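Local coordinates for protein toll (Drosophila melanogaster, PDB 4LXR) that binds the cleaved cytokine Spätzle through its extracellular leucine-rich repeats, switching on Toll signalling in antifungal immunity and dorsal-ventral patterning of the embryo, at residues T318-G323 against L342-S347; D367-D372 against T391-R396; L413-L418 against G447-N452. All blocks are in the same frame, centred on the assembly; numbering follows the deposited sequence.

Contact 1 of 3, residues T318-G323 against L342-S347; sequences TNISLG and LSLDLS. With NAG (2-acetamido-2-deoxy-beta-D-glucopyranose), chain D.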
loop_
_atom_site.group_PDB
_atom_site.type_symbol
_atom_site.label_atom_id
_atom_site.label_comp_id
_atom_site.label_asym_id
_atom_site.label_seq_id
_atom_site.Cartn_x
_atom_site.Cartn_y
_atom_site.Cartn_z
ATOM N N THR A 318 -3.360 2.479 -28.941
ATOM C CA THR A 318 -4.197 2.512 -27.747
ATOM C C THR A 318 -3.369 2.630 -26.463
ATOM O O THR A 318 -3.864 3.101 -25.445
ATOM C CB THR A 318 -5.083 1.250 -27.659
ATOM O OG1 THR A 318 -4.248 0.077 -27.655
ATOM C CG2 THR A 318 -6.073 1.195 -28.847
ATOM N N ASN A 319 -2.113 2.191 -26.503
ATOM C CA ASN A 319 -1.308 2.170 -25.287
ATOM C C ASN A 319 0.098 2.627 -25.553
ATOM O O ASN A 319 0.785 2.051 -26.392
ATOM C CB ASN A 319 -1.277 0.758 -24.699
ATOM C CG ASN A 319 -2.652 0.265 -24.292
ATOM O OD1 ASN A 319 -3.443 -0.171 -25.130
ATOM N ND2 ASN A 319 -2.931 0.331 -22.996
ATOM N N ILE A 320 0.525 3.670 -24.845
ATOM C CA ILE A 320 1.883 4.180 -24.974
ATOM C C ILE A 320 2.509 4.278 -23.591
ATOM O O ILE A 320 1.969 4.931 -22.702
ATOM C CB ILE A 320 1.909 5.581 -25.607
ATOM C CG1 ILE A 320 1.226 5.580 -26.969
ATOM C CG2 ILE A 320 3.339 6.113 -25.705
ATOM C CD1 ILE A 320 1.308 6.933 -27.679
ATOM N N SER A 321 3.639 3.608 -23.415
ATOM C CA SER A 321 4.436 3.740 -22.212
ATOM C C SER A 321 5.713 4.482 -22.565
ATOM O O SER A 321 6.534 3.983 -23.332
ATOM C CB SER A 321 4.755 2.364 -21.640
ATOM O OG SER A 321 3.557 1.686 -21.280
ATOM N N LEU A 322 5.860 5.685 -22.019
ATOM C CA LEU A 322 7.023 6.525 -22.260
ATOM C C LEU A 322 7.648 6.899 -20.926
ATOM O O LEU A 322 8.452 7.825 -20.823
ATOM C CB LEU A 322 6.647 7.770 -23.066
ATOM C CG LEU A 322 6.807 7.530 -24.572
ATOM C CD1 LEU A 322 6.046 8.561 -25.365
ATOM C CD2 LEU A 322 8.289 7.544 -24.919
ATOM N N GLY A 323 7.263 6.145 -19.913
ATOM C CA GLY A 323 7.785 6.315 -18.577
ATOM C C GLY A 323 9.275 6.055 -18.496
ATOM O O GLY A 323 9.827 5.284 -19.286
ATOM N N LEU A 342 -5.864 5.150 -25.311
ATOM C CA LEU A 342 -6.600 4.893 -24.069
ATOM C C LEU A 342 -5.731 5.190 -22.839
ATOM O O LEU A 342 -6.207 5.701 -21.827
ATOM C CB LEU A 342 -7.085 3.439 -24.011
ATOM C CG LEU A 342 -8.029 2.964 -25.118
ATOM C CD1 LEU A 342 -8.373 1.484 -24.925
ATOM C CD2 LEU A 342 -9.303 3.841 -25.197
ATOM N N SER A 343 -4.456 4.855 -22.939
ATOM C CA SER A 343 -3.536 4.980 -21.819
ATOM C C SER A 343 -2.237 5.618 -22.287
ATOM O O SER A 343 -1.637 5.180 -23.275
ATOM C CB SER A 343 -3.231 3.596 -21.249
ATOM O OG SER A 343 -2.256 3.675 -20.234
ATOM N N LEU A 344 -1.827 6.670 -21.595
ATOM C CA LEU A 344 -0.540 7.309 -21.834
ATOM C C LEU A 344 0.203 7.368 -20.517
ATOM O O LEU A 344 -0.333 7.850 -19.509
ATOM C CB LEU A 344 -0.722 8.738 -22.362
ATOM C CG LEU A 344 0.586 9.487 -22.595
ATOM C CD1 LEU A 344 1.448 8.767 -23.648
ATOM C CD2 LEU A 344 0.276 10.889 -23.052
ATOM N N ASP A 345 1.434 6.879 -20.523
ATOM C CA ASP A 345 2.260 6.895 -19.331
ATOM C C ASP A 345 3.503 7.714 -19.621
ATOM O O ASP A 345 4.306 7.353 -20.481
ATOM C CB ASP A 345 2.654 5.473 -18.937
ATOM C CG ASP A 345 3.291 5.396 -17.560
ATOM O OD1 ASP A 345 3.936 6.378 -17.106
ATOM O OD2 ASP A 345 3.135 4.336 -16.921
ATOM N N LEU A 346 3.648 8.816 -18.893
ATOM C CA LEU A 346 4.818 9.676 -19.009
ATOM C C LEU A 346 5.477 9.822 -17.646
ATOM O O LEU A 346 6.230 10.768 -17.420
ATOM C CB LEU A 346 4.414 11.061 -19.520
ATOM C CG LEU A 346 3.989 11.171 -20.979
ATOM C CD1 LEU A 346 3.382 12.539 -21.219
ATOM C CD2 LEU A 346 5.198 10.961 -21.868
ATOM N N SER A 347 5.167 8.903 -16.738
ATOM C CA SER A 347 5.698 8.962 -15.378
ATOM C C SER A 347 7.223 8.907 -15.398
ATOM O O SER A 347 7.817 8.364 -16.337
ATOM C CB SER A 347 5.120 7.831 -14.506
ATOM O OG SER A 347 5.506 6.539 -14.982
HETATM C C1 NAG D . -4.184 -0.211 -22.517
HETATM C C2 NAG D . -4.106 -1.544 -21.753
HETATM C C3 NAG D . -5.480 -1.931 -21.215
HETATM C C4 NAG D . -6.109 -0.785 -20.430
HETATM C C5 NAG D . -6.097 0.498 -21.260
HETATM C C6 NAG D . -6.615 1.711 -20.509
HETATM C C7 NAG D . -2.339 -3.103 -22.434
HETATM C C8 NAG D . -1.961 -4.222 -23.364
HETATM N N2 NAG D . -3.571 -2.612 -22.582
HETATM O O3 NAG D . -5.347 -3.080 -20.386
HETATM O O4 NAG D . -7.459 -1.123 -20.135
HETATM O O5 NAG D . -4.756 0.797 -21.662
HETATM O O6 NAG D . -5.942 1.908 -19.271
HETATM O O7 NAG D . -1.559 -2.661 -21.594
HETATM O O HOH W 1 0.152 3.210 -20.947
HETATM O O HOH W 2 2.575 1.981 -18.699
#
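Leu344 carries CG anti to its backbone N (chi1 178°), and its second torsion of 61° sets CD1 against Ile320 CB at 3.8 Å, the two side chains lying side by side and pointing the same way. These branched apolar residues suit the buried face of parallel strands 319-321 and 343-345, in leucine-rich repeats 8 and 9. On the other face Asn319 ND2 is covalently joined to C1 of an N-acetylglucosamine, whose ring O5 comes within 3.2 Å of Ser343 CB; small Ser343 leaves the sugar room. Thr318 O takes two backbone N-H groups, Leu342 N at 2.9 Å and Ser343 N at 3.1 Å. One water links Ile320 O to Ser343 OG, and another links Asp345 OD2 to Ser321 OG, which also bonds Arg298. Asp345 OD1 closes an Asx turn on Ser347 N at 2.8 Å and meets Ser347 OG at 2.6 Å on its syn lone pair. An alanine in place of Asp345 would probably leave the Ser347 N-H and hydroxyl without their shared acceptor and set the turn free to shift. The chemistry thus divides by face: hydrocarbon inward, glycan, waters and carboxylate outward.

Contact 2 of 3, residues D367-D372 against T391-R396; sequences DLRLED and TLVMSR. With NAG (2-acetamido-2-deoxy-beta-D-glucopyranose), chain D.
Leu368 and Leu392 lie side by side on the buried face of parallel strands 367-369 and 391-393, CD2 of Leu368 meeting CD1 of Leu392 at 3.8 Å. Further along, Leu370 and Met394 continue this apolar layer, the flexible thioether chain bringing CE up to Leu370 CD1. Such leucine-rich rungs form the core of the solenoid, here between repeats 10 and 11. Beside the strands, Asn373 and Asn397 side-chain amides both bond Leu370 O, part of the asparagine ladder of this fold.

On the opposite face the close packing gathers around Val393. Glu371 holds CG between its backbone N and carbonyl carbon, the crowded position (chi1 65°), and a further bend leaves its carboxylate over the valine, OE1 3.2 Å from Val393 CG1. In one of its two conformers Arg369 lays a guanidinium face over the other methyl, CG2, which is 3.5 Å from NE, and grips Glu371 side-on, NE and NH1 both reaching OE2, NH1 at 2.7 Å.

Toward solvent the contact is looser and held by charge. Exposed Arg396 lies alongside Asp372 and pairs with it side-on, NE to OD1 at 2.8 Å and NH2 to OD2 at 2.8 Å, with the two planes 29° apart. At the far end Asp367 OD1 is 3.7 Å from Thr391 CG2, while OD2 accepts a hydrogen bond from O6 of the N-acetylglucosamine at 2.5 Å. Arginine suits position 396 because its long chain can reach back to Asp372 from an exposed loop. Within each pair the carboxylate would largely balance its arginine, and the buried methyls of Val393 are roofed, in the conformer given, by the Arg369-Glu371 pair.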
loop_
_atom_site.group_PDB
_atom_site.type_symbol
_atom_site.label_atom_id
_atom_site.label_comp_id
_atom_site.label_asym_id
_atom_site.label_seq_id
_atom_site.Cartn_x
_atom_site.Cartn_y
_atom_site.Cartn_z
ATOM N N ASP A 367 -6.753 6.935 -19.099
ATOM C CA ASP A 367 -5.740 6.852 -18.049
ATOM C C ASP A 367 -4.551 7.697 -18.427
ATOM O O ASP A 367 -3.991 7.543 -19.511
ATOM C CB ASP A 367 -5.265 5.396 -17.833
ATOM C CG ASP A 367 -6.345 4.526 -17.238
ATOM O OD1 ASP A 367 -6.541 4.568 -15.998
ATOM O OD2 ASP A 367 -7.019 3.825 -18.020
ATOM N N LEU A 368 -4.156 8.590 -17.530
ATOM C CA LEU A 368 -3.060 9.486 -17.821
ATOM C C LEU A 368 -2.112 9.538 -16.638
ATOM O O LEU A 368 -2.493 9.958 -15.549
ATOM C CB LEU A 368 -3.580 10.883 -18.193
ATOM C CG LEU A 368 -2.500 11.934 -18.434
ATOM C CD1 LEU A 368 -1.466 11.402 -19.471
ATOM C CD2 LEU A 368 -3.115 13.231 -18.913
ATOM N N ARG A 369 -0.871 9.110 -16.857
ATOM C CA ARG A 369 0.118 9.039 -15.787
ATOM C C ARG A 369 1.216 10.067 -15.999
ATOM O O ARG A 369 2.023 9.953 -16.929
ATOM C CB ARG A 369 0.724 7.638 -15.711
ATOM C CG ARG A 369 -0.300 6.506 -15.670
ATOM C CD ARG A 369 -1.054 6.453 -14.345
ATOM N NE ARG A 369 -0.158 6.216 -13.210
ATOM C CZ ARG A 369 -0.402 5.358 -12.220
ATOM N NH1 ARG A 369 0.471 5.225 -11.225
ATOM N NH2 ARG A 369 -1.521 4.642 -12.216
ATOM N N LEU A 370 1.241 11.079 -15.135
ATOM C CA LEU A 370 2.236 12.134 -15.222
ATOM C C LEU A 370 3.078 12.220 -13.958
ATOM O O LEU A 370 3.802 13.194 -13.764
ATOM C CB LEU A 370 1.552 13.486 -15.478
ATOM C CG LEU A 370 0.838 13.595 -16.828
ATOM C CD1 LEU A 370 -0.049 14.854 -16.892
ATOM C CD2 LEU A 370 1.879 13.605 -17.938
ATOM N N GLU A 371 2.961 11.223 -13.082
ATOM C CA GLU A 371 3.615 11.307 -11.775
ATOM C C GLU A 371 5.142 11.352 -11.942
ATOM O O GLU A 371 5.673 10.921 -12.967
ATOM C CB GLU A 371 3.151 10.161 -10.838
ATOM C CG GLU A 371 3.542 8.732 -11.288
ATOM C CD GLU A 371 2.492 8.064 -12.171
ATOM O OE1 GLU A 371 1.722 8.787 -12.852
ATOM O OE2 GLU A 371 2.425 6.807 -12.168
ATOM N N ASP A 372 5.832 11.902 -10.947
ATOM C CA ASP A 372 7.300 11.981 -10.936
ATOM C C ASP A 372 7.882 12.797 -12.087
ATOM O O ASP A 372 8.743 12.345 -12.861
ATOM C CB ASP A 372 7.938 10.589 -10.795
ATOM C CG ASP A 372 7.615 9.947 -9.443
ATOM O OD1 ASP A 372 8.174 10.381 -8.411
ATOM O OD2 ASP A 372 6.775 9.035 -9.406
ATOM N N THR A 391 -8.819 8.122 -14.714
ATOM C CA THR A 391 -7.859 8.436 -13.664
ATOM C C THR A 391 -6.692 9.287 -14.157
ATOM O O THR A 391 -6.132 9.041 -15.227
ATOM C CB THR A 391 -7.381 7.198 -12.843
ATOM O OG1 THR A 391 -6.036 6.881 -13.159
ATOM C CG2 THR A 391 -8.257 6.013 -13.063
ATOM N N LEU A 392 -6.383 10.316 -13.366
ATOM C CA LEU A 392 -5.306 11.259 -13.622
ATOM C C LEU A 392 -4.322 11.189 -12.454
ATOM O O LEU A 392 -4.696 11.419 -11.290
ATOM C CB LEU A 392 -5.861 12.688 -13.762
ATOM C CG LEU A 392 -4.849 13.813 -13.985
ATOM C CD1 LEU A 392 -4.005 13.543 -15.261
ATOM C CD2 LEU A 392 -5.532 15.204 -14.062
ATOM N N VAL A 393 -3.071 10.854 -12.757
ATOM C CA VAL A 393 -2.046 10.736 -11.716
ATOM C C VAL A 393 -0.961 11.774 -11.964
ATOM O O VAL A 393 -0.301 11.751 -13.006
ATOM C CB VAL A 393 -1.427 9.315 -11.653
ATOM C CG1 VAL A 393 -0.455 9.188 -10.477
ATOM C CG2 VAL A 393 -2.510 8.268 -11.540
ATOM N N MET A 394 -0.811 12.708 -11.019
ATOM C CA MET A 394 0.170 13.776 -11.144
ATOM C C MET A 394 0.954 13.924 -9.857
ATOM O O MET A 394 1.413 15.027 -9.505
ATOM C CB MET A 394 -0.494 15.101 -11.523
ATOM C CG MET A 394 -1.280 15.024 -12.828
ATOM S SD MET A 394 -1.798 16.638 -13.402
ATOM C CE MET A 394 -0.246 17.457 -13.711
ATOM N N SER A 395 1.104 12.797 -9.166
ATOM C CA SER A 395 1.859 12.734 -7.916
ATOM C C SER A 395 3.303 13.144 -8.096
ATOM O O SER A 395 3.903 12.875 -9.139
ATOM C CB SER A 395 1.830 11.305 -7.379
ATOM O OG SER A 395 0.519 10.799 -7.467
ATOM N N ARG A 396 3.859 13.768 -7.062
ATOM C CA ARG A 396 5.271 14.119 -7.019
ATOM C C ARG A 396 5.678 14.929 -8.252
ATOM O O ARG A 396 6.583 14.546 -9.001
ATOM C CB ARG A 396 6.144 12.865 -6.841
ATOM C CG ARG A 396 5.973 12.180 -5.466
ATOM C CD ARG A 396 6.699 10.832 -5.366
ATOM N NE ARG A 396 6.267 9.939 -6.437
ATOM C CZ ARG A 396 5.208 9.140 -6.370
ATOM N NH1 ARG A 396 4.479 9.068 -5.268
ATOM N NH2 ARG A 396 4.881 8.408 -7.411
HETATM C C1 NAG D . -4.184 -0.211 -22.517
HETATM C C2 NAG D . -4.106 -1.544 -21.753
HETATM C C3 NAG D . -5.480 -1.931 -21.215
HETATM C C4 NAG D . -6.109 -0.785 -20.430
HETATM C C5 NAG D . -6.097 0.498 -21.260
HETATM C C6 NAG D . -6.615 1.711 -20.509
HETATM C C7 NAG D . -2.339 -3.103 -22.434
HETATM C C8 NAG D . -1.961 -4.222 -23.364
HETATM N N2 NAG D . -3.571 -2.612 -22.582
HETATM O O3 NAG D . -5.347 -3.080 -20.386
HETATM O O4 NAG D . -7.459 -1.123 -20.135
HETATM O O5 NAG D . -4.756 0.797 -21.662
HETATM O O6 NAG D . -5.942 1.908 -19.271
HETATM O O7 NAG D . -1.559 -2.661 -21.594
#

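Contact 3 of 3, residues L413-L418 against G447-N452; sequences LRHLHL and GLLTLN
Leu416 and Leu451 stand side by side in the apolar centre, CD2 of Leu416 4.1 Å from CD1 of Leu451. Leu448 adds a third methyl: its CD1 lies 4.2 Å from Leu416 CB and 4.3 Å from Leu413 CG, so one branch fills the groove between two leucines. Leucine suits these sites because its forked end can fill gaps between rungs of the core. The strands 415-417 and 450-452 run parallel as successive rungs of the leucine-rich repeat solenoid, repeats 12 and 13, joined by a longer connection that includes helix 429-433. As the second strand begins, Arg414 O accepts both Leu449 N and Thr450 N. On the outer face His415 offers the edge of its ring, ND1 sharing a hydrogen bond of 2.8 Å with Thr450 OG1, in which either atom could be the donor. His417 also presents an edge, to Asn452 ND2, with ring and amide planes 80° apart; Asn452 OD1 is held by Arg454 N. At the edge before the strands, the bent Arg414 chain brings its guanidinium over Gly447 CA; NH1 reaches Leu413 O at 2.8 Å from above that carbonyl plane and also bonds Asn411 O. Glycine suits the spot, since a CB on Gly447 would lie only 3.0 Å from Arg414 NH1.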
loop_
_atom_site.group_PDB
_atom_site.type_symbol
_atom_site.label_atom_id
_atom_site.label_comp_id
_atom_site.label_asym_id
_atom_site.label_seq_id
_atom_site.Cartn_x
_atom_site.Cartn_y
_atom_site.Cartn_z
ATOM N N LEU A 413 -13.993 11.927 -15.152
ATOM C CA LEU A 413 -12.937 11.683 -14.155
ATOM C C LEU A 413 -13.464 11.119 -12.837
ATOM O O LEU A 413 -14.425 11.635 -12.272
ATOM C CB LEU A 413 -12.121 12.951 -13.891
ATOM C CG LEU A 413 -10.735 12.719 -13.261
ATOM C CD1 LEU A 413 -9.792 11.990 -14.206
ATOM C CD2 LEU A 413 -10.118 14.020 -12.832
ATOM N N ARG A 414 -12.824 10.059 -12.357
ATOM C CA ARG A 414 -13.253 9.373 -11.145
ATOM C C ARG A 414 -12.157 9.324 -10.060
ATOM O O ARG A 414 -12.451 9.276 -8.867
ATOM C CB ARG A 414 -13.722 7.947 -11.494
ATOM C CG ARG A 414 -14.954 7.899 -12.432
ATOM C CD ARG A 414 -16.207 8.496 -11.775
ATOM N NE ARG A 414 -17.327 8.615 -12.708
ATOM C CZ ARG A 414 -17.675 9.735 -13.337
ATOM N NH1 ARG A 414 -16.998 10.863 -13.151
ATOM N NH2 ARG A 414 -18.706 9.729 -14.164
ATOM N N HIS A 415 -10.898 9.329 -10.479
ATOM C CA HIS A 415 -9.775 9.178 -9.561
ATOM C C HIS A 415 -8.684 10.201 -9.874
ATOM O O HIS A 415 -8.016 10.127 -10.913
ATOM C CB HIS A 415 -9.205 7.759 -9.646
ATOM C CG HIS A 415 -10.238 6.688 -9.468
ATOM N ND1 HIS A 415 -10.837 6.423 -8.253
ATOM C CD2 HIS A 415 -10.789 5.825 -10.356
ATOM C CE1 HIS A 415 -11.702 5.436 -8.398
ATOM N NE2 HIS A 415 -11.691 5.054 -9.665
ATOM N N LEU A 416 -8.511 11.149 -8.962
ATOM C CA LEU A 416 -7.607 12.267 -9.154
ATOM C C LEU A 416 -6.518 12.259 -8.074
ATOM O O LEU A 416 -6.796 12.474 -6.899
ATOM C CB LEU A 416 -8.393 13.580 -9.139
ATOM C CG LEU A 416 -7.568 14.861 -9.286
ATOM C CD1 LEU A 416 -6.638 14.794 -10.517
ATOM C CD2 LEU A 416 -8.486 16.067 -9.365
ATOM N N HIS A 417 -5.284 11.986 -8.481
ATOM C CA HIS A 417 -4.148 11.953 -7.558
ATOM C C HIS A 417 -3.211 13.131 -7.771
ATOM O O HIS A 417 -2.508 13.211 -8.788
ATOM C CB HIS A 417 -3.366 10.654 -7.720
ATOM C CG HIS A 417 -4.201 9.429 -7.521
ATOM N ND1 HIS A 417 -4.302 8.788 -6.305
ATOM C CD2 HIS A 417 -4.988 8.738 -8.379
ATOM C CE1 HIS A 417 -5.105 7.746 -6.426
ATOM N NE2 HIS A 417 -5.538 7.697 -7.673
ATOM N N LEU A 418 -3.200 14.028 -6.792
ATOM C CA LEU A 418 -2.356 15.203 -6.827
ATOM C C LEU A 418 -1.441 15.228 -5.617
ATOM O O LEU A 418 -0.968 16.292 -5.217
ATOM C CB LEU A 418 -3.202 16.485 -6.882
ATOM C CG LEU A 418 -4.041 16.646 -8.156
ATOM C CD1 LEU A 418 -4.881 17.905 -8.093
ATOM C CD2 LEU A 418 -3.162 16.635 -9.424
ATOM N N GLY A 447 -19.146 13.711 -9.858
ATOM C CA GLY A 447 -19.026 12.265 -9.869
ATOM C C GLY A 447 -17.726 11.704 -9.308
ATOM O O GLY A 447 -17.547 10.482 -9.275
ATOM N N LEU A 448 -16.823 12.579 -8.858
ATOM C CA LEU A 448 -15.491 12.154 -8.392
ATOM C C LEU A 448 -15.519 11.133 -7.245
ATOM O O LEU A 448 -16.302 11.263 -6.303
ATOM C CB LEU A 448 -14.637 13.367 -7.996
ATOM C CG LEU A 448 -13.112 13.167 -7.944
ATOM C CD1 LEU A 448 -12.536 12.898 -9.338
ATOM C CD2 LEU A 448 -12.419 14.364 -7.314
ATOM N N LEU A 449 -14.643 10.133 -7.329
ATOM C CA LEU A 449 -14.587 9.048 -6.348
ATOM C C LEU A 449 -13.360 9.148 -5.440
ATOM O O LEU A 449 -13.444 8.951 -4.231
ATOM C CB LEU A 449 -14.606 7.676 -7.058
ATOM C CG LEU A 449 -15.857 7.372 -7.901
ATOM C CD1 LEU A 449 -15.813 6.006 -8.562
ATOM C CD2 LEU A 449 -17.140 7.525 -7.064
ATOM N N THR A 450 -12.208 9.424 -6.034
ATOM C CA THR A 450 -10.978 9.569 -5.277
ATOM C C THR A 450 -10.418 10.963 -5.488
ATOM O O THR A 450 -10.172 11.390 -6.623
ATOM C CB THR A 450 -9.906 8.581 -5.735
ATOM O OG1 THR A 450 -10.387 7.238 -5.631
ATOM C CG2 THR A 450 -8.639 8.742 -4.896
ATOM N N LEU A 451 -10.215 11.673 -4.388
ATOM C CA LEU A 451 -9.483 12.924 -4.419
ATOM C C LEU A 451 -8.330 12.802 -3.437
ATOM O O LEU A 451 -8.511 12.897 -2.222
ATOM C CB LEU A 451 -10.388 14.103 -4.045
ATOM C CG LEU A 451 -9.724 15.484 -4.057
ATOM C CD1 LEU A 451 -8.931 15.713 -5.350
ATOM C CD2 LEU A 451 -10.770 16.588 -3.843
ATOM N N ASN A 452 -7.138 12.591 -3.973
ATOM C CA ASN A 452 -5.952 12.457 -3.148
ATOM C C ASN A 452 -5.099 13.716 -3.220
ATOM O O ASN A 452 -4.460 13.979 -4.244
ATOM C CB ASN A 452 -5.171 11.226 -3.595
ATOM C CG ASN A 452 -3.915 11.001 -2.793
ATOM O OD1 ASN A 452 -3.642 11.708 -1.824
ATOM N ND2 ASN A 452 -3.136 9.997 -3.195
#

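The three contacts follow one another along the same run of parallel strands. Contact 1 and contact 2 have centres 11 Å apart and meet directly: just beyond strand 343-345, Leu346 N lies 2.8 Å from Arg369 O of the neighbouring strand 367-369. Contacts 2 and 3 are also 11 Å apart between centres and join through Met394 N and His417 O, 2.8 Å apart. Contacts 1 and 3 do not touch; their nearest atoms are about 11 Å apart. A single sugar ties the first two together: covalently held in contact 1, it is hydrogen-bonded in contact 2 and also to Arg298. Spätzle touches none of the three, which belong to the receptor's own scaffold.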